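Local coordinates for protein endoglucanase (Ganoderma lucidum, PDB 5D8Z) that probably hydrolyses internal 1,4-beta-glucosidic bonds of cellulose, as a family 5 endoglucanase, at residues 171-174 against 175-178. Sequence-based numbering, arbitrary orientation.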
loop_
_atom_site.group_PDB
_atom_site.type_symbol
_atom_site.label_atom_id
_atom_site.label_comp_id
_atom_site.label_asym_id
_atom_site.label_seq_id
_atom_site.Cartn_x
_atom_site.Cartn_y
_atom_site.Cartn_z
ATOM N N ILE A 171 -3.784 18.616 8.402
ATOM C CA ILE A 171 -4.438 17.508 7.768
ATOM C C ILE A 171 -5.550 17.864 6.776
ATOM O O ILE A 171 -5.809 17.119 5.822
ATOM C CB ILE A 171 -5.012 16.580 8.834
ATOM C CG1 ILE A 171 -5.413 15.252 8.202
ATOM C CG2 ILE A 171 -6.196 17.239 9.528
ATOM C CD1 ILE A 171 -4.236 14.465 7.689
ATOM N N ASN A 172 -6.231 18.973 6.983
ATOM C CA ASN A 172 -7.276 19.349 6.035
ATOM C C ASN A 172 -6.745 19.809 4.707
ATOM O O ASN A 172 -7.422 19.649 3.711
ATOM C CB ASN A 172 -8.190 20.427 6.618
ATOM C CG ASN A 172 -8.999 19.906 7.796
ATOM O OD1 ASN A 172 -9.869 19.011 7.632
ATOM N ND2 ASN A 172 -8.714 20.445 9.000
ATOM N N LEU A 173 -5.553 20.410 4.704
ATOM C CA LEU A 173 -4.871 20.762 3.470
ATOM C C LEU A 173 -4.423 19.495 2.780
ATOM O O LEU A 173 -4.528 19.388 1.557
ATOM C CB LEU A 173 -3.671 21.659 3.730
ATOM C CG LEU A 173 -4.067 23.073 4.148
ATOM C CD1 LEU A 173 -2.848 23.850 4.634
ATOM C CD2 LEU A 173 -4.757 23.809 3.012
ATOM N N TRP A 174 -3.943 18.533 3.559
ATOM C CA TRP A 174 -3.642 17.220 3.009
ATOM C C TRP A 174 -4.870 16.522 2.394
ATOM O O TRP A 174 -4.810 15.984 1.297
ATOM C CB TRP A 174 -3.014 16.301 4.069
ATOM C CG TRP A 174 -2.850 14.905 3.565
ATOM C CD1 TRP A 174 -3.441 13.783 4.059
ATOM C CD2 TRP A 174 -2.083 14.483 2.439
ATOM N NE1 TRP A 174 -3.073 12.676 3.324
ATOM C CE2 TRP A 174 -2.249 13.084 2.313
ATOM C CE3 TRP A 174 -1.274 15.142 1.520
ATOM C CZ2 TRP A 174 -1.628 12.346 1.313
ATOM C CZ3 TRP A 174 -0.674 14.391 0.505
ATOM C CH2 TRP A 174 -0.847 13.017 0.425
ATOM N N ALA A 175 -5.981 16.509 3.102
ATOM C CA ALA A 175 -7.187 15.994 2.510
ATOM C C ALA A 175 -7.538 16.719 1.196
ATOM O O ALA A 175 -8.022 16.091 0.249
ATOM C CB ALA A 175 -8.316 16.074 3.521
ATOM N N ASP A 176 -7.262 18.024 1.120
ATOM C CA ASP A 176 -7.391 18.797 -0.150
ATOM C C ASP A 176 -6.486 18.304 -1.271
ATOM O O ASP A 176 -6.911 18.188 -2.413
ATOM C CB ASP A 176 -7.170 20.299 0.071
ATOM C CG ASP A 176 -8.308 20.951 0.871
ATOM O OD1 ASP A 176 -9.490 20.613 0.606
ATOM O OD2 ASP A 176 -8.030 21.792 1.766
ATOM N N SER A 177 -5.244 17.994 -0.939
ATOM C CA SER A 177 -4.321 17.407 -1.904
ATOM C C SER A 177 -4.850 16.083 -2.433
ATOM O O SER A 177 -4.725 15.777 -3.608
ATOM C CB SER A 177 -2.966 17.195 -1.246
ATOM O OG SER A 177 -2.475 18.416 -0.692
ATOM N N VAL A 178 -5.476 15.312 -1.557
ATOM C CA VAL A 178 -5.977 13.997 -1.908
ATOM C C VAL A 178 -7.217 14.138 -2.774
ATOM O O VAL A 178 -7.453 13.325 -3.679
ATOM C CB VAL A 178 -6.326 13.193 -0.654
ATOM C CG1 VAL A 178 -6.946 11.872 -1.054
ATOM C CG2 VAL A 178 -5.092 12.993 0.236
#
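Val178 lies one helical turn beyond Trp174 and sets its CG2 methyl over one face of the indole. CG2 is 3.8 Å from the centroid of the five-membered ring of Trp174 and 25° off the ring normal, which meets the geometry of a CH-pi contact. The methyl is offset toward the rim, and its closest ring atom is CE2 of Trp174 at 3.5 Å. With CG anti to the backbone N (chi1 173°), the indole of Trp174 is carried along the helix to Val178. Ser177 adds a second apolar touch, its CB standing 3.8 Å from CE3 of Trp174 at an oblique angle to the ring. The indole NE1 of Trp174 donates a hydrogen bond to the carbonyl O of Pro198, which, with the methyl over its face, probably restricts the rotation of the buried indole.

All eight residues form the first two turns of helix 171-187, which links strands 157-160 and 194-198 in a beta-alpha-beta unit of the eight-stranded TIM barrel. The bond to Pro198 thus ties this helix start to the end of the following strand, while Ala175 packs on Ala216 and Leu217 of helix 213-218.

Hydrogen bonds from residue i+4 to i run through the turn, for example from Ala175 N to Ile171 O at 2.8 Å with an N-H...O angle of 167°. Leu173 O is gripped twice, by Ser177 N at 2.9 Å and by the hydroxyl OG of Ser177 at 3.2 Å. Because that OG lies anti to its own carbonyl carbon, it folds back onto the preceding turn; Asn137 adds a weak bond to the same hydroxyl.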